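Long-range contact in CocE/NonD family hydrolase (Staphylococcus aureus subsp. aureus COL, PDB 3III), which probably hydrolyses ester or amide bonds as an alpha/beta-hydrolase related to cocaine esterase and the X-Pro dipeptidyl-peptidases: residues E289-R297 and W327-R338. Sequence-based numbering, arbitrary orientation.
Sequences EKWLYVHGR and WKDTPHVIYEVR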
loop_
_atom_site.group_PDB
_atom_site.type_symbol
_atom_site.label_atom_id
_atom_site.label_comp_id
_atom_site.label_asym_id
_atom_site.label_seq_id
_atom_site.Cartn_x
_atom_site.Cartn_y
_atom_site.Cartn_z
ATOM N N GLU A 289 -13.700 -13.204 9.666
ATOM C CA GLU A 289 -12.844 -12.815 10.780
ATOM C C GLU A 289 -11.739 -11.925 10.180
ATOM O O GLU A 289 -10.797 -12.439 9.591
ATOM C CB GLU A 289 -12.246 -14.071 11.421
ATOM C CG GLU A 289 -13.310 -15.051 11.956
ATOM C CD GLU A 289 -12.727 -16.323 12.607
ATOM O OE1 GLU A 289 -12.431 -17.332 11.919
ATOM O OE2 GLU A 289 -12.606 -16.340 13.813
ATOM N N LYS A 290 -11.913 -10.613 10.260
ATOM C CA LYS A 290 -10.960 -9.687 9.682
ATOM C C LYS A 290 -10.788 -8.436 10.539
ATOM O O LYS A 290 -11.741 -7.977 11.180
ATOM C CB LYS A 290 -11.357 -9.358 8.258
ATOM C CG LYS A 290 -12.734 -8.732 8.072
ATOM C CD LYS A 290 -12.897 -8.223 6.606
ATOM C CE LYS A 290 -14.258 -7.640 6.366
ATOM N NZ LYS A 290 -14.498 -7.256 4.891
ATOM N N TRP A 291 -9.558 -7.923 10.546
ATOM C CA TRP A 291 -9.179 -6.753 11.327
ATOM C C TRP A 291 -8.330 -5.844 10.491
ATOM O O TRP A 291 -7.557 -6.300 9.644
ATOM C CB TRP A 291 -8.378 -7.195 12.570
ATOM C CG TRP A 291 -9.252 -7.901 13.570
ATOM C CD1 TRP A 291 -9.888 -7.343 14.651
ATOM C CD2 TRP A 291 -9.622 -9.287 13.568
ATOM N NE1 TRP A 291 -10.635 -8.289 15.292
ATOM C CE2 TRP A 291 -10.500 -9.485 14.638
ATOM C CE3 TRP A 291 -9.316 -10.371 12.740
ATOM C CZ2 TRP A 291 -11.049 -10.742 14.946
ATOM C CZ3 TRP A 291 -9.878 -11.642 13.065
ATOM C CH2 TRP A 291 -10.728 -11.793 14.137
ATOM N N LEU A 292 -8.390 -4.562 10.792
ATOM C CA LEU A 292 -7.602 -3.572 10.089
ATOM C C LEU A 292 -6.867 -2.688 11.098
ATOM O O LEU A 292 -7.456 -2.223 12.105
ATOM C CB LEU A 292 -8.547 -2.706 9.218
ATOM C CG LEU A 292 -7.992 -1.457 8.553
ATOM C CD1 LEU A 292 -6.961 -1.871 7.529
ATOM C CD2 LEU A 292 -9.162 -0.604 7.891
ATOM N N TYR A 293 -5.595 -2.438 10.834
ATOM C CA TYR A 293 -4.813 -1.502 11.644
ATOM C C TYR A 293 -4.277 -0.413 10.704
ATOM O O TYR A 293 -3.635 -0.744 9.705
ATOM C CB TYR A 293 -3.658 -2.253 12.269
ATOM C CG TYR A 293 -2.638 -1.411 12.989
ATOM C CD1 TYR A 293 -2.950 -0.781 14.162
ATOM C CD2 TYR A 293 -1.367 -1.229 12.457
ATOM C CE1 TYR A 293 -2.025 0.052 14.803
ATOM C CE2 TYR A 293 -0.421 -0.449 13.104
ATOM C CZ TYR A 293 -0.743 0.181 14.261
ATOM O OH TYR A 293 0.178 0.995 14.845
ATOM N N VAL A 294 -4.547 0.852 11.016
ATOM C CA VAL A 294 -4.099 2.000 10.208
ATOM C C VAL A 294 -3.234 2.939 11.015
ATOM O O VAL A 294 -3.653 3.454 12.049
ATOM C CB VAL A 294 -5.238 2.781 9.568
ATOM C CG1 VAL A 294 -4.722 3.717 8.447
ATOM C CG2 VAL A 294 -6.364 1.838 8.987
ATOM N N HIS A 295 -2.079 3.281 10.461
ATOM C CA HIS A 295 -1.210 4.288 11.074
ATOM C C HIS A 295 -0.757 5.323 10.063
ATOM O O HIS A 295 -0.814 5.077 8.836
ATOM C CB HIS A 295 -0.006 3.602 11.705
ATOM C CG HIS A 295 0.925 2.972 10.724
ATOM N ND1 HIS A 295 1.849 3.717 10.018
ATOM C CD2 HIS A 295 1.080 1.696 10.319
ATOM C CE1 HIS A 295 2.534 2.911 9.225
ATOM N NE2 HIS A 295 2.077 1.681 9.373
ATOM N N GLY A 296 -0.290 6.460 10.583
ATOM C CA GLY A 296 0.263 7.543 9.783
ATOM C C GLY A 296 1.785 7.719 9.988
ATOM O O GLY A 296 2.309 8.838 9.941
ATOM N N ARG A 297 2.476 6.603 10.105
ATOM C CA ARG A 297 3.921 6.545 10.341
ATOM C C ARG A 297 4.618 5.839 9.162
ATOM O O ARG A 297 4.042 5.712 8.081
ATOM C CB ARG A 297 4.163 5.802 11.660
ATOM C CG ARG A 297 3.243 6.270 12.871
ATOM C CD ARG A 297 3.530 7.676 13.198
ATOM N NE ARG A 297 2.549 8.225 14.146
ATOM C CZ ARG A 297 2.700 8.333 15.458
ATOM N NH1 ARG A 297 3.787 7.872 16.067
ATOM N NH2 ARG A 297 1.695 8.870 16.170
ATOM N N TRP A 327 -7.590 -12.795 21.265
ATOM C CA TRP A 327 -7.405 -12.021 19.990
ATOM C C TRP A 327 -8.693 -11.360 19.517
ATOM O O TRP A 327 -8.698 -10.201 19.070
ATOM C CB TRP A 327 -6.849 -12.879 18.819
ATOM C CG TRP A 327 -6.947 -12.121 17.586
ATOM C CD1 TRP A 327 -7.891 -12.257 16.644
ATOM C CD2 TRP A 327 -6.154 -11.007 17.213
ATOM N NE1 TRP A 327 -7.740 -11.292 15.679
ATOM C CE2 TRP A 327 -6.658 -10.526 15.996
ATOM C CE3 TRP A 327 -5.025 -10.398 17.759
ATOM C CZ2 TRP A 327 -6.125 -9.457 15.353
ATOM C CZ3 TRP A 327 -4.490 -9.321 17.115
ATOM C CH2 TRP A 327 -5.018 -8.876 15.892
ATOM N N LYS A 328 -9.789 -12.108 19.573
ATOM C CA LYS A 328 -11.024 -11.631 19.021
ATOM C C LYS A 328 -11.662 -10.500 19.823
ATOM O O LYS A 328 -12.661 -9.955 19.399
ATOM C CB LYS A 328 -11.996 -12.818 18.846
ATOM C CG LYS A 328 -11.390 -13.877 17.840
ATOM C CD LYS A 328 -12.384 -14.868 17.266
ATOM C CE LYS A 328 -13.503 -14.174 16.551
ATOM N NZ LYS A 328 -14.349 -15.085 15.725
ATOM N N ASP A 329 -11.090 -10.135 20.969
ATOM C CA ASP A 329 -11.486 -8.893 21.639
ATOM C C ASP A 329 -11.047 -7.643 20.847
ATOM O O ASP A 329 -11.511 -6.544 21.119
ATOM C CB ASP A 329 -10.823 -8.767 23.042
ATOM C CG ASP A 329 -11.366 -9.727 24.090
ATOM O OD1 ASP A 329 -12.357 -10.435 23.842
ATOM O OD2 ASP A 329 -10.753 -9.735 25.187
ATOM N N THR A 330 -10.094 -7.792 19.940
ATOM C CA THR A 330 -9.560 -6.685 19.192
ATOM C C THR A 330 -10.668 -6.012 18.388
ATOM O O THR A 330 -11.387 -6.685 17.622
ATOM C CB THR A 330 -8.415 -7.164 18.220
ATOM O OG1 THR A 330 -7.428 -7.919 18.953
ATOM C CG2 THR A 330 -7.732 -5.982 17.488
ATOM N N PRO A 331 -10.790 -4.675 18.511
ATOM C CA PRO A 331 -11.727 -3.950 17.673
ATOM C C PRO A 331 -11.418 -4.174 16.187
ATOM O O PRO A 331 -10.237 -4.275 15.806
ATOM C CB PRO A 331 -11.494 -2.482 18.049
ATOM C CG PRO A 331 -10.843 -2.474 19.347
ATOM C CD PRO A 331 -10.036 -3.787 19.424
ATOM N N HIS A 332 -12.442 -4.247 15.331
ATOM C CA HIS A 332 -12.151 -4.573 13.912
ATOM C C HIS A 332 -11.331 -3.523 13.182
ATOM O O HIS A 332 -10.687 -3.813 12.199
ATOM C CB HIS A 332 -13.441 -4.929 13.179
ATOM C CG HIS A 332 -13.992 -6.229 13.650
ATOM N ND1 HIS A 332 -13.362 -7.424 13.375
ATOM C CD2 HIS A 332 -15.024 -6.521 14.476
ATOM C CE1 HIS A 332 -13.978 -8.398 14.030
ATOM N NE2 HIS A 332 -14.997 -7.874 14.699
ATOM N N VAL A 333 -11.362 -2.287 13.648
ATOM C CA VAL A 333 -10.513 -1.250 13.055
ATOM C C VAL A 333 -9.810 -0.446 14.158
ATOM O O VAL A 333 -10.472 0.052 15.089
ATOM C CB VAL A 333 -11.330 -0.235 12.179
ATOM C CG1 VAL A 333 -10.352 0.791 11.531
ATOM C CG2 VAL A 333 -12.155 -0.941 11.100
ATOM N N ILE A 334 -8.507 -0.305 14.043
ATOM C CA ILE A 334 -7.761 0.562 14.909
ATOM C C ILE A 334 -7.082 1.544 13.929
ATOM O O ILE A 334 -6.423 1.119 12.975
ATOM C CB ILE A 334 -6.771 -0.240 15.690
ATOM C CG1 ILE A 334 -7.454 -1.147 16.768
ATOM C CG2 ILE A 334 -5.684 0.678 16.297
ATOM C CD1 ILE A 334 -6.460 -2.051 17.530
ATOM N N TYR A 335 -7.224 2.843 14.186
ATOM C CA TYR A 335 -6.681 3.847 13.276
ATOM C C TYR A 335 -6.089 5.039 13.973
ATOM O O TYR A 335 -6.589 5.465 15.021
ATOM C CB TYR A 335 -7.784 4.316 12.290
ATOM C CG TYR A 335 -8.967 4.953 12.953
ATOM C CD1 TYR A 335 -9.075 6.337 13.074
ATOM C CD2 TYR A 335 -9.978 4.178 13.494
ATOM C CE1 TYR A 335 -10.124 6.928 13.698
ATOM C CE2 TYR A 335 -11.046 4.777 14.159
ATOM C CZ TYR A 335 -11.132 6.162 14.226
ATOM O OH TYR A 335 -12.193 6.758 14.894
ATOM N N GLU A 336 -5.049 5.620 13.374
ATOM C CA GLU A 336 -4.477 6.897 13.856
ATOM C C GLU A 336 -5.243 8.092 13.322
ATOM O O GLU A 336 -5.486 8.192 12.119
ATOM C CB GLU A 336 -2.974 7.046 13.467
ATOM C CG GLU A 336 -2.381 8.291 14.046
ATOM C CD GLU A 336 -0.906 8.455 13.837
ATOM O OE1 GLU A 336 -0.275 7.642 13.116
ATOM O OE2 GLU A 336 -0.415 9.436 14.414
ATOM N N VAL A 337 -5.598 9.013 14.207
ATOM C CA VAL A 337 -6.022 10.346 13.798
ATOM C C VAL A 337 -4.776 11.254 13.868
ATOM O O VAL A 337 -4.287 11.590 14.947
ATOM C CB VAL A 337 -7.102 10.890 14.702
ATOM C CG1 VAL A 337 -7.580 12.283 14.170
ATOM C CG2 VAL A 337 -8.324 9.915 14.702
ATOM N N ARG A 338 -4.222 11.622 12.720
ATOM C CA ARG A 338 -2.942 12.341 12.695
ATOM C C ARG A 338 -3.221 13.798 13.085
ATOM O O ARG A 338 -4.141 14.386 12.568
ATOM C CB ARG A 338 -2.347 12.336 11.303
ATOM C CG ARG A 338 -2.028 10.975 10.781
ATOM C CD ARG A 338 -1.576 10.996 9.328
ATOM N NE ARG A 338 -2.633 11.574 8.512
ATOM C CZ ARG A 338 -2.530 11.861 7.214
ATOM N NH1 ARG A 338 -1.433 11.551 6.507
ATOM N NH2 ARG A 338 -3.574 12.409 6.592
HETATM O O HOH W 1 -7.706 -3.938 14.406
HETATM O O HOH W 2 0.950 10.023 7.140
#
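E336 OE1 accepts two hydrogen bonds: G296 N reaches it at 2.8 Å on the anti side, and R297 NE at 3.1 Å on the syn side. R297 meets the carboxylate side-on, its NH2 lying 2.8 Å from E336 OE2 in a salt bridge. OE2 sits in the guanidinium plane, yet the two flat groups are turned 59° apart, and NH2 stands above the carboxylate plane. E336 gets there by an extended chain, CG anti to the backbone N (chi1 -176°). Upstream, strands 290-295 and 333-338 run nearly parallel, with L292, V294, I334 and E336 alternating in the backbone ladder; V294 N to I334 O measures 2.7 Å. Twenty of the 29 intervening residues are helical, including helix 306-319, which touches W291 and Y293: a beta-alpha-beta crossover in the alpha/beta-hydrolase sheet, where strand 262-267 flanks 290-295 and strand 343-349 follows 333-338. At the other end W291 has an aromatic neighbour on each face. W327 directs its NE1 edge at the six-membered ring in a T-shaped pair (planes at 73°), while H332 makes an offset stack on the opposite face. W291 NE1 donates to T330 O at 2.9 Å, from above that carbonyl's plane, and H332 ND1 is tied to K290 O at 2.8 Å, which would limit the imidazole's rotation. Beyond the cluster, K328 NZ forms a salt bridge with E289 OE2 at 2.9 Å.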